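Local coordinates for protein fuculose-1-phosphate aldolase (Glaciozyma antarctica, PDB 4XXF) that is a zinc-binding member of the class II aldolase and adducin N-terminal domain family, assembled from four copies of one chain, at residues 22-26 against 189-193; 27-33 against 66-71; 70-75 against 87-93; 109-113 against 185-189. All blocks are in the same frame, centred on the assembly; numbering follows the deposited sequence. Where two conformers were deposited one is given.

Contact 1 (22-26 against 189-193)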
loop_
_atom_site.group_PDB
_atom_site.type_symbol
_atom_site.label_atom_id
_atom_site.label_comp_id
_atom_site.label_asym_id
_atom_site.label_seq_id
_atom_site.Cartn_x
_atom_site.Cartn_y
_atom_site.Cartn_z
ATOM N N LEU A 22 -0.440 11.752 29.555
ATOM C CA LEU A 22 -0.492 12.581 28.355
ATOM C C LEU A 22 0.765 12.445 27.507
ATOM O O LEU A 22 0.667 12.390 26.288
ATOM C CB LEU A 22 -0.724 14.042 28.727
ATOM C CG LEU A 22 -2.111 14.386 29.267
ATOM C CD1 LEU A 22 -2.125 15.811 29.784
ATOM C CD2 LEU A 22 -3.191 14.189 28.205
ATOM N N LYS A 23 1.938 12.383 28.124
ATOM C CA LYS A 23 3.168 12.205 27.359
ATOM C C LYS A 23 3.168 10.854 26.641
ATOM O O LYS A 23 3.515 10.773 25.460
ATOM C CB LYS A 23 4.397 12.347 28.268
ATOM C CG LYS A 23 4.642 13.781 28.745
ATOM C CD LYS A 23 5.856 13.917 29.663
ATOM C CE LYS A 23 7.155 13.656 28.911
ATOM N NZ LYS A 23 8.327 13.774 29.826
ATOM N N GLU A 24 2.764 9.795 27.333
ATOM C CA GLU A 24 2.696 8.503 26.667
ATOM C C GLU A 24 1.659 8.537 25.528
ATOM O O GLU A 24 1.874 7.947 24.456
ATOM C CB GLU A 24 2.364 7.392 27.668
ATOM C CG GLU A 24 2.287 6.013 26.993
ATOM C CD GLU A 24 1.715 4.922 27.878
ATOM O OE1 GLU A 24 1.465 5.167 29.077
ATOM O OE2 GLU A 24 1.496 3.805 27.364
ATOM N N ARG A 25 0.543 9.229 25.746
ATOM C CA ARG A 25 -0.527 9.269 24.758
ATOM C C ARG A 25 -0.062 10.045 23.524
ATOM O O ARG A 25 -0.408 9.677 22.394
ATOM C CB ARG A 25 -1.799 9.895 25.354
ATOM C CG ARG A 25 -3.100 9.493 24.672
ATOM C CD ARG A 25 -3.351 8.005 24.845
ATOM N NE ARG A 25 -4.721 7.597 24.551
ATOM C CZ ARG A 25 -5.116 6.330 24.567
ATOM N NH1 ARG A 25 -4.245 5.377 24.876
ATOM N NH2 ARG A 25 -6.368 6.011 24.280
ATOM N N LEU A 26 0.701 11.117 23.728
ATOM C CA LEU A 26 1.247 11.895 22.620
ATOM C C LEU A 26 2.225 11.057 21.814
ATOM O O LEU A 26 2.200 11.086 20.578
ATOM C CB LEU A 26 1.933 13.170 23.131
ATOM C CG LEU A 26 2.449 14.081 22.018
ATOM C CD1 LEU A 26 1.314 14.560 21.143
ATOM C CD2 LEU A 26 3.236 15.239 22.564
ATOM N N THR A 189 -8.898 16.531 23.463
ATOM C CA THR A 189 -7.986 15.468 23.878
ATOM C C THR A 189 -7.059 15.156 22.729
ATOM O O THR A 189 -7.373 15.456 21.578
ATOM C CB THR A 189 -8.698 14.159 24.293
ATOM O OG1 THR A 189 -9.483 13.670 23.193
ATOM C CG2 THR A 189 -9.573 14.370 25.520
ATOM N N ILE A 190 -5.908 14.568 23.038
ATOM C CA ILE A 190 -5.030 14.025 22.008
ATOM C C ILE A 190 -5.809 13.045 21.136
ATOM O O ILE A 190 -5.720 13.074 19.911
ATOM C CB ILE A 190 -3.833 13.303 22.634
ATOM C CG1 ILE A 190 -2.949 14.281 23.403
ATOM C CG2 ILE A 190 -3.032 12.541 21.581
ATOM C CD1 ILE A 190 -2.076 13.589 24.434
ATOM N N ASP A 191 -6.607 12.205 21.788
ATOM C CA ASP A 191 -7.329 11.153 21.080
ATOM C C ASP A 191 -8.266 11.717 20.021
ATOM O O ASP A 191 -8.267 11.261 18.883
ATOM C CB ASP A 191 -8.128 10.318 22.074
ATOM C CG ASP A 191 -7.262 9.696 23.156
ATOM O OD1 ASP A 191 -7.335 8.463 23.338
ATOM O OD2 ASP A 191 -6.504 10.431 23.828
ATOM N N SER A 192 -9.063 12.722 20.384
ATOM C CA SER A 192 -9.996 13.245 19.400
ATOM C C SER A 192 -9.260 13.961 18.269
ATOM O O SER A 192 -9.643 13.811 17.116
ATOM C CB SER A 192 -11.038 14.167 20.045
ATOM O OG SER A 192 -10.462 15.351 20.568
ATOM N N ALA A 193 -8.202 14.711 18.568
ATOM C CA ALA A 193 -7.429 15.346 17.500
ATOM C C ALA A 193 -6.895 14.308 16.508
ATOM O O ALA A 193 -6.896 14.536 15.294
ATOM C CB ALA A 193 -6.282 16.152 18.078
#
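Ile-190 and Asp-191, in the first turn of helix 190-213, divide the work of meeting helix 15-36 between a greasy contact and a charged one. The CD1 methyl of Ile-190 is the probe: it lies 3.5 Å from Leu-22 O, touches Arg-25 CB, and has Leu-22 CD2 at 4.0 Å. Leu-26 adds its CB and backbone N to the same methyl, so one carbon meets a whole turn of the facing helix. Beside it, Arg-25 turns the side of its guanidinium, NE together with NH2, to a single carboxylate oxygen of Asp-191. Arg-25 NH2 donates to Asp-191 OD1 at 2.8 Å, nearly in line with the C-O bond, while Arg-25 NE reaches the same OD1 at 3.0 Å from the syn side; a weak bond from NE to OD2 completes the salt bridge. The two planes are 33° apart, yet OD1 stays close to the guanidinium plane.

This is how the AraD-like alpha/beta fold, a central mixed beta sheet flanked by helices, brings together two helices from distant parts of the sequence: Leu-26 and Ile-190 both rest on Val-48 of strand 45-49. The Arg-25 chain leaves with CG opposite the backbone N (chi1 -156°) and bends at chi2 (64°), which brings NE round to the carboxylate. Phe-245 of helix 234-256 receives the guanidinium in a cation-pi contact and also touches Asp-191. Further out, Thr-189 and Ser-192 form a capping box at the start of helix 190-213; Ser-192 N donates to Thr-189 OG1 at 3.0 Å, and Glu-234 takes up Ser-192 OG.

Contact 2 (27-33 against 66-71)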
loop_
_atom_site.group_PDB
_atom_site.type_symbol
_atom_site.label_atom_id
_atom_site.label_comp_id
_atom_site.label_asym_id
_atom_site.label_seq_id
_atom_site.Cartn_x
_atom_site.Cartn_y
_atom_site.Cartn_z
ATOM N N VAL A 27 3.077 10.297 22.494
ATOM C CA VAL A 27 3.985 9.398 21.802
ATOM C C VAL A 27 3.205 8.337 21.012
ATOM O O VAL A 27 3.529 8.060 19.847
ATOM C CB VAL A 27 4.958 8.735 22.794
ATOM C CG1 VAL A 27 5.747 7.649 22.100
ATOM C CG2 VAL A 27 5.897 9.772 23.370
ATOM N N ALA A 28 2.168 7.762 21.615
ATOM C CA ALA A 28 1.336 6.794 20.905
ATOM C C ALA A 28 0.737 7.431 19.653
ATOM O O ALA A 28 0.678 6.809 18.596
ATOM C CB ALA A 28 0.243 6.258 21.814
ATOM N N ALA A 29 0.296 8.679 19.765
ATOM C CA ALA A 29 -0.289 9.383 18.623
ATOM C C ALA A 29 0.735 9.573 17.501
ATOM O O ALA A 29 0.440 9.337 16.322
ATOM C CB ALA A 29 -0.852 10.725 19.057
ATOM N N ILE A 30 1.940 9.982 17.869
ATOM C CA ILE A 30 3.020 10.163 16.911
ATOM C C ILE A 30 3.358 8.824 16.242
ATOM O O ILE A 30 3.545 8.745 15.015
ATOM C CB ILE A 30 4.231 10.762 17.611
ATOM C CG1 ILE A 30 3.911 12.196 18.056
ATOM C CG2 ILE A 30 5.436 10.718 16.694
ATOM C CD1 ILE A 30 4.846 12.746 19.144
ATOM N N ARG A 31 3.395 7.756 17.039
ATOM C CA ARG A 31 3.628 6.412 16.498
ATOM C C ARG A 31 2.505 5.967 15.545
ATOM O O ARG A 31 2.765 5.281 14.534
ATOM C CB ARG A 31 3.792 5.399 17.636
ATOM C CG ARG A 31 5.125 5.540 18.375
ATOM C CD ARG A 31 6.230 4.736 17.683
ATOM N NE ARG A 31 7.467 4.765 18.457
ATOM C CZ ARG A 31 8.296 3.741 18.592
ATOM N NH1 ARG A 31 8.021 2.573 18.035
ATOM N NH2 ARG A 31 9.385 3.874 19.330
ATOM N N ILE A 32 1.264 6.343 15.842
ATOM C CA ILE A 32 0.159 6.056 14.934
ATOM C C ILE A 32 0.372 6.778 13.607
ATOM O O ILE A 32 0.185 6.195 12.532
ATOM C CB ILE A 32 -1.211 6.463 15.547
ATOM C CG1 ILE A 32 -1.622 5.481 16.642
ATOM C CG2 ILE A 32 -2.288 6.586 14.460
ATOM C CD1 ILE A 32 -2.656 6.036 17.612
ATOM N N PHE A 33 0.757 8.048 13.662
ATOM C CA PHE A 33 1.023 8.795 12.423
ATOM C C PHE A 33 2.088 8.100 11.579
ATOM O O PHE A 33 1.915 7.963 10.369
ATOM C CB PHE A 33 1.428 10.241 12.734
ATOM C CG PHE A 33 0.257 11.183 12.891
ATOM C CD1 PHE A 33 -0.837 10.839 13.677
ATOM C CD2 PHE A 33 0.248 12.413 12.254
ATOM C CE1 PHE A 33 -1.929 11.713 13.833
ATOM C CE2 PHE A 33 -0.827 13.284 12.392
ATOM C CZ PHE A 33 -1.920 12.942 13.197
ATOM N N PHE A 66 9.102 9.873 13.473
ATOM C CA PHE A 66 7.900 9.538 14.240
ATOM C C PHE A 66 7.901 8.054 14.638
ATOM O O PHE A 66 7.464 7.700 15.740
ATOM C CB PHE A 66 6.631 9.849 13.446
ATOM C CG PHE A 66 6.277 11.316 13.351
ATOM C CD1 PHE A 66 7.171 12.322 13.693
ATOM C CD2 PHE A 66 5.016 11.672 12.907
ATOM C CE1 PHE A 66 6.802 13.662 13.584
ATOM C CE2 PHE A 66 4.637 13.004 12.793
ATOM C CZ PHE A 66 5.534 14.001 13.130
ATOM N N ARG A 67 8.393 7.191 13.746
ATOM C CA ARG A 67 8.454 5.748 13.962
ATOM C C ARG A 67 9.295 5.358 15.177
ATOM O O ARG A 67 9.117 4.272 15.721
ATOM C CB ARG A 67 9.011 5.090 12.683
ATOM C CG ARG A 67 9.370 3.607 12.778
ATOM C CD ARG A 67 8.133 2.763 13.059
ATOM N NE ARG A 67 8.426 1.332 13.073
ATOM C CZ ARG A 67 8.947 0.688 14.111
ATOM N NH1 ARG A 67 9.263 1.340 15.217
ATOM N NH2 ARG A 67 9.159 -0.620 14.035
ATOM N N LEU A 68 10.208 6.232 15.590
ATOM C CA LEU A 68 11.107 5.937 16.702
ATOM C C LEU A 68 10.817 6.770 17.946
ATOM O O LEU A 68 11.581 6.713 18.909
ATOM C CB LEU A 68 12.561 6.158 16.271
ATOM C CG LEU A 68 12.957 5.365 15.020
ATOM C CD1 LEU A 68 14.353 5.775 14.554
ATOM C CD2 LEU A 68 12.902 3.849 15.252
ATOM N N MET A 69 9.715 7.522 17.949
ATOM C CA MET A 69 9.392 8.404 19.070
ATOM C C MET A 69 9.263 7.619 20.368
ATOM O O MET A 69 8.646 6.558 20.392
ATOM C CB MET A 69 8.088 9.151 18.785
ATOM C CG MET A 69 7.832 10.363 19.687
ATOM S SD MET A 69 9.075 11.680 19.472
ATOM C CE MET A 69 9.228 11.774 17.682
ATOM N N THR A 70 9.850 8.140 21.445
ATOM C CA THR A 70 9.662 7.575 22.783
ATOM C C THR A 70 9.329 8.698 23.748
ATOM O O THR A 70 9.552 9.871 23.447
ATOM C CB THR A 70 10.906 6.820 23.317
ATOM O OG1 THR A 70 11.930 7.760 23.655
ATOM C CG2 THR A 70 11.436 5.823 22.290
ATOM N N VAL A 71 8.797 8.326 24.905
ATOM C CA VAL A 71 8.440 9.304 25.924
ATOM C C VAL A 71 9.638 10.189 26.313
ATOM O O VAL A 71 9.489 11.405 26.471
ATOM C CB VAL A 71 7.844 8.597 27.169
ATOM C CG1 VAL A 71 7.782 9.539 28.373
ATOM C CG2 VAL A 71 6.469 8.045 26.832
#
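Arg-31 supplies the hydrogen bonds that join helix 15-36 to the loop 66-71. Its NE and NH2 converge side-on upon Met-69 O, at 2.9 Å from NE and 3.0 Å from NH2. NE approaches on a lone pair in the carbonyl plane, whereas NH2 comes from 47° above that plane. The bend at chi2 (-87°) carries the guanidinium across the loop, placing Arg-67 O over the centre of one face, 3.0 Å from Arg-31 CZ; this is a contact of charge with carbonyl oxygen rather than a hydrogen bond.

Arg-31 NH1 and Arg-67 NH1, 3.3 Å apart, converge on the same oxygen of Glu-255 in helix 234-256, which forms a salt bridge with each. The loop, which opens with a 3-10 turn at 66-68, belongs to the link between two strands of the central sheet, 56-59 and 75-78.

Apolar packing fills the remainder. Ile-30 presses CG2 against Phe-66 CG at 3.5 Å, the two side chains crossing nearly at right angles, and against Met-69 CB. Phe-33 CB comes to the edge of the Phe-66 ring, while Val-27 CG2 meets Val-71 CG2 at 3.9 Å.

Contact 3 (70-75 against 87-93)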
loop_
_atom_site.group_PDB
_atom_site.type_symbol
_atom_site.label_atom_id
_atom_site.label_comp_id
_atom_site.label_asym_id
_atom_site.label_seq_id
_atom_site.Cartn_x
_atom_site.Cartn_y
_atom_site.Cartn_z
ATOM N N THR A 70 9.850 8.140 21.445
ATOM C CA THR A 70 9.662 7.575 22.783
ATOM C C THR A 70 9.329 8.698 23.748
ATOM O O THR A 70 9.552 9.871 23.447
ATOM C CB THR A 70 10.906 6.820 23.317
ATOM O OG1 THR A 70 11.930 7.760 23.655
ATOM C CG2 THR A 70 11.436 5.823 22.290
ATOM N N VAL A 71 8.797 8.326 24.905
ATOM C CA VAL A 71 8.440 9.304 25.924
ATOM C C VAL A 71 9.638 10.189 26.313
ATOM O O VAL A 71 9.489 11.405 26.471
ATOM C CB VAL A 71 7.844 8.597 27.169
ATOM C CG1 VAL A 71 7.782 9.539 28.373
ATOM C CG2 VAL A 71 6.469 8.045 26.832
ATOM N N SER A 72 10.828 9.594 26.390
ATOM C CA SER A 72 12.043 10.319 26.770
ATOM C C SER A 72 12.479 11.365 25.750
ATOM O O SER A 72 13.261 12.262 26.069
ATOM C CB SER A 72 13.190 9.331 26.996
ATOM O OG SER A 72 12.961 8.567 28.167
ATOM N N ASP A 73 11.982 11.256 24.518
ATOM C CA ASP A 73 12.353 12.205 23.474
ATOM C C ASP A 73 11.566 13.504 23.507
ATOM O O ASP A 73 12.029 14.526 22.990
ATOM C CB ASP A 73 12.151 11.573 22.098
ATOM C CG ASP A 73 13.073 10.406 21.852
ATOM O OD1 ASP A 73 14.307 10.595 21.929
ATOM O OD2 ASP A 73 12.562 9.297 21.576
ATOM N N LEU A 74 10.358 13.470 24.070
ATOM C CA LEU A 74 9.495 14.648 24.042
ATOM C C LEU A 74 10.127 15.825 24.759
ATOM O O LEU A 74 10.737 15.664 25.822
ATOM C CB LEU A 74 8.148 14.365 24.692
ATOM C CG LEU A 74 7.281 13.295 24.048
ATOM C CD1 LEU A 74 5.946 13.289 24.779
ATOM C CD2 LEU A 74 7.096 13.553 22.539
ATOM N N ILE A 75 9.929 17.018 24.208
ATOM C CA ILE A 75 10.453 18.232 24.820
ATOM C C ILE A 75 9.323 19.132 25.283
ATOM O O ILE A 75 8.207 19.071 24.760
ATOM C CB ILE A 75 11.367 19.016 23.851
ATOM C CG1 ILE A 75 10.698 19.206 22.487
ATOM C CG2 ILE A 75 12.720 18.311 23.705
ATOM C CD1 ILE A 75 11.397 20.217 21.591
ATOM N N GLY A 87 13.456 15.938 26.646
ATOM C CA GLY A 87 14.323 15.593 25.537
ATOM C C GLY A 87 15.627 14.908 25.892
ATOM O O GLY A 87 15.946 14.676 27.058
ATOM N N LYS A 88 16.380 14.602 24.845
ATOM C CA LYS A 88 17.699 14.012 24.967
ATOM C C LYS A 88 18.759 14.995 24.498
ATOM O O LYS A 88 18.511 15.811 23.607
ATOM C CB LYS A 88 17.785 12.721 24.157
ATOM C CG LYS A 88 16.888 11.604 24.681
ATOM C CD LYS A 88 17.013 10.371 23.814
ATOM C CE LYS A 88 16.042 9.291 24.238
ATOM N NZ LYS A 88 16.021 8.179 23.246
ATOM N N GLU A 89 19.927 14.911 25.124
ATOM C CA GLU A 89 21.125 15.635 24.710
ATOM C C GLU A 89 21.315 15.536 23.203
ATOM O O GLU A 89 21.343 14.434 22.652
ATOM C CB GLU A 89 22.350 15.057 25.426
ATOM C CG GLU A 89 23.657 15.859 25.320
ATOM C CD GLU A 89 23.528 17.310 25.764
ATOM O OE1 GLU A 89 22.623 17.619 26.571
ATOM O OE2 GLU A 89 24.352 18.140 25.318
ATOM N N GLY A 90 21.433 16.677 22.533
ATOM C CA GLY A 90 21.674 16.675 21.101
ATOM C C GLY A 90 20.432 16.936 20.264
ATOM O O GLY A 90 20.544 17.258 19.082
ATOM N N ARG A 91 19.244 16.806 20.850
ATOM C CA ARG A 91 18.021 17.106 20.105
ATOM C C ARG A 91 16.970 17.750 21.000
ATOM O O ARG A 91 15.802 17.377 21.001
ATOM C CB ARG A 91 17.452 15.846 19.434
ATOM C CG ARG A 91 16.569 16.159 18.223
ATOM C CD ARG A 91 15.823 14.945 17.677
ATOM N NE ARG A 91 16.721 13.955 17.086
ATOM C CZ ARG A 91 17.224 14.040 15.855
ATOM N NH1 ARG A 91 16.905 15.065 15.079
ATOM N NH2 ARG A 91 18.039 13.099 15.404
ATOM N N ARG A 92 17.404 18.731 21.776
ATOM C CA ARG A 92 16.474 19.563 22.523
ATOM C C ARG A 92 16.162 20.783 21.675
ATOM O O ARG A 92 16.512 21.917 22.009
ATOM C CB ARG A 92 17.059 19.923 23.887
ATOM C CG ARG A 92 17.065 18.710 24.799
ATOM C CD ARG A 92 17.873 18.883 26.062
ATOM N NE ARG A 92 17.718 17.683 26.877
ATOM C CZ ARG A 92 18.656 17.165 27.655
ATOM N NH1 ARG A 92 19.845 17.747 27.751
ATOM N NH2 ARG A 92 18.401 16.061 28.346
ATOM N N ILE A 93 15.492 20.504 20.559
ATOM C CA ILE A 93 15.200 21.509 19.548
ATOM C C ILE A 93 13.788 21.350 19.019
ATOM O O ILE A 93 13.287 20.238 18.860
ATOM C CB ILE A 93 16.192 21.443 18.360
ATOM C CG1 ILE A 93 16.271 20.021 17.795
ATOM C CG2 ILE A 93 17.565 21.929 18.781
ATOM C CD1 ILE A 93 17.017 19.938 16.474
HETATM O O HOH W 1 14.222 6.455 24.607
HETATM O O HOH W 2 14.572 12.643 28.520
HETATM O O HOH W 3 14.826 15.117 22.367
#
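Lys-88 reaches across to the loop 70-75 as a straight rod, with each part of its length meeting something different. From CB the chain sets off with CG opposite the carbonyl carbon (chi1 -66°) and stays extended thereafter. Lys-88 CG lies 3.9 Å from Ser-72 O and equally near Asp-73 OD1; CD runs on past that same carboxylate oxygen. Lys-88 CE lies 3.2 Å from Asp-73 OD1, with Ser-72 CB farther off, and Lys-88 NZ ends in a salt bridge to Asp-73 OD1 at 3.2 Å. The ammonium also donates to a water that in turn donates to Thr-70 OG1.

The other oxygen of Asp-73 faces back into its own turn, where OD2 accepts from Thr-70 N on its anti lone pair and from Thr-70 OG1 (2.7 Å), met from above the carboxylate plane. Here the link between strands 56-59 and 75-78, at one border of the sheet within the chain, meets the segment leading to helix 96-108, in which Lys-88 begins a type II beta turn ending at Arg-91. Gly-87 N gives a weak bond to Leu-74 O. The glycine has positive phi (75°), and its CA comes within 3.6 Å of Ile-75 CG2. Farther along, Ile-75 CD1 is 3.3 Å from Ile-93 O. Two further waters bridge the backbones: one joins Ser-72 O to Gly-87 O, the other links Asp-73 O with Lys-88 N and Arg-91 O.

Contact 4 (109-113 against 185-189)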
loop_
_atom_site.group_PDB
_atom_site.type_symbol
_atom_site.label_atom_id
_atom_site.label_comp_id
_atom_site.label_asym_id
_atom_site.label_seq_id
_atom_site.Cartn_x
_atom_site.Cartn_y
_atom_site.Cartn_z
ATOM N N ARG A 109 -7.666 29.358 21.746
ATOM C CA ARG A 109 -8.678 28.410 22.207
ATOM C C ARG A 109 -8.220 27.587 23.406
ATOM O O ARG A 109 -7.576 26.550 23.240
ATOM C CB ARG A 109 -9.080 27.492 21.058
ATOM C CG ARG A 109 -9.712 28.256 19.905
ATOM C CD ARG A 109 -10.073 27.353 18.737
ATOM N NE ARG A 109 -10.878 26.195 19.131
ATOM C CZ ARG A 109 -11.289 25.266 18.277
ATOM N NH1 ARG A 109 -11.007 25.384 16.987
ATOM N NH2 ARG A 109 -11.982 24.225 18.712
ATOM N N PRO A 110 -8.577 28.034 24.621
ATOM C CA PRO A 110 -8.152 27.382 25.864
ATOM C C PRO A 110 -8.598 25.930 25.976
ATOM O O PRO A 110 -7.928 25.147 26.648
ATOM C CB PRO A 110 -8.819 28.230 26.952
ATOM C CG PRO A 110 -8.961 29.582 26.330
ATOM C CD PRO A 110 -9.261 29.316 24.876
ATOM N N GLU A 111 -9.704 25.576 25.328
ATOM C CA GLU A 111 -10.220 24.214 25.404
ATOM C C GLU A 111 -9.432 23.255 24.515
ATOM O O GLU A 111 -9.540 22.039 24.661
ATOM C CB GLU A 111 -11.706 24.175 25.024
ATOM C CG GLU A 111 -11.992 24.087 23.530
ATOM C CD GLU A 111 -11.872 25.422 22.814
ATOM O OE1 GLU A 111 -11.547 26.447 23.460
ATOM O OE2 GLU A 111 -12.116 25.441 21.591
ATOM N N VAL A 112 -8.654 23.789 23.578
ATOM C CA VAL A 112 -7.870 22.936 22.702
ATOM C C VAL A 112 -6.631 22.463 23.443
ATOM O O VAL A 112 -5.723 23.248 23.773
ATOM C CB VAL A 112 -7.489 23.656 21.398
ATOM C CG1 VAL A 112 -6.400 22.887 20.669
ATOM C CG2 VAL A 112 -8.712 23.801 20.509
ATOM N N GLN A 113 -6.588 21.160 23.693
ATOM C CA GLN A 113 -5.489 20.599 24.448
ATOM C C GLN A 113 -4.442 19.981 23.530
ATOM O O GLN A 113 -3.276 19.901 23.893
ATOM C CB GLN A 113 -6.030 19.579 25.454
ATOM C CG GLN A 113 -6.966 20.212 26.486
ATOM C CD GLN A 113 -6.307 21.359 27.233
ATOM O OE1 GLN A 113 -5.414 21.144 28.045
ATOM N NE2 GLN A 113 -6.733 22.583 26.944
ATOM N N THR A 185 -5.541 19.397 12.590
ATOM C CA THR A 185 -6.718 19.124 13.406
ATOM C C THR A 185 -6.452 19.501 14.847
ATOM O O THR A 185 -5.301 19.576 15.284
ATOM C CB THR A 185 -7.149 17.648 13.348
ATOM O OG1 THR A 185 -6.098 16.833 13.879
ATOM C CG2 THR A 185 -7.456 17.232 11.916
ATOM N N VAL A 186 -7.529 19.753 15.588
ATOM C CA VAL A 186 -7.417 20.110 16.998
ATOM C C VAL A 186 -8.389 19.274 17.811
ATOM O O VAL A 186 -9.362 18.741 17.273
ATOM C CB VAL A 186 -7.697 21.617 17.240
ATOM C CG1 VAL A 186 -6.802 22.475 16.356
ATOM C CG2 VAL A 186 -9.174 21.935 16.998
ATOM N N GLY A 187 -8.113 19.137 19.099
ATOM C CA GLY A 187 -8.994 18.388 19.972
ATOM C C GLY A 187 -8.943 18.827 21.415
ATOM O O GLY A 187 -7.958 19.405 21.878
ATOM N N THR A 188 -10.013 18.519 22.136
ATOM C CA THR A 188 -10.012 18.683 23.583
ATOM C C THR A 188 -9.198 17.574 24.236
ATOM O O THR A 188 -8.865 17.670 25.416
ATOM C CB THR A 188 -11.435 18.690 24.166
ATOM O OG1 THR A 188 -12.074 17.432 23.911
ATOM C CG2 THR A 188 -12.257 19.833 23.568
ATOM N N THR A 189 -8.898 16.531 23.463
ATOM C CA THR A 189 -7.986 15.468 23.878
ATOM C C THR A 189 -7.059 15.156 22.729
ATOM O O THR A 189 -7.373 15.456 21.578
ATOM C CB THR A 189 -8.698 14.159 24.293
ATOM O OG1 THR A 189 -9.483 13.670 23.193
ATOM C CG2 THR A 189 -9.573 14.370 25.520
#
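Val-112 and Val-186 make up the close-packed half of this contact, their side chains crossing at about a right angle. Val-112 CG1 sits 3.9 Å from Val-186 CB, while CG2 of the one faces CG2 of the other. Val-186 CG2 also reaches the Arg-109 guanidinium, 3.9 Å from NH1. Glu-111 holds one side of that group, and NH1 donates to Lys-173 O. Arg-109 NE and NH2 both donate to Glu-111 OE2, with NE at 2.9 Å, and the acceptor lies in the guanidinium plane. A bend at chi3 (52°) turns the arginine tip toward this partner, while Val-112 CG2 lies over one face, offset toward its rim.

The loop 109-113 contains a type I beta turn from Arg-109 to Val-112, leading from helix 96-108 into strand 114-118, which runs antiparallel to strand 182-187 in the central sheet. Just before strand 114-118 begins, Gln-113 N donates at 2.9 Å to the O of Gly-187, the last residue of strand 182-187.

The looser side lies at Glu-111, Gln-113 and Thr-188, all partly exposed. Thr-188 N is bonded to Glu-234, and Gln-113 lays CG against Thr-188 O before its amide leads away. Thr-188 CA makes a C-H...O contact with Glu-111 O at 3.6 Å.

How the contacts relate
Helix 15-36 opens the series, its earlier part committed to contact 1 and its later part to contact 2. Contact 2 closes first, once the chain has laid down strands 45-49 and 56-59. Contact 3 begins on the same loop, sharing Thr-70 and Val-71, and closes after strands 75-78 and 83-84; Leu-74 packs against Val-27 and Leu-26, joining it to contacts 1 and 2. Contact 4 opens after helix 96-108 and closes on strand 182-187. Contact 1 then closes at the start of helix 190-213, its long loop enclosing contacts 2 and 3. Contacts 1 and 4 share Thr-189, where strand passes into helix; contacts 3 and 4 do not touch, their centres about 24 Å apart.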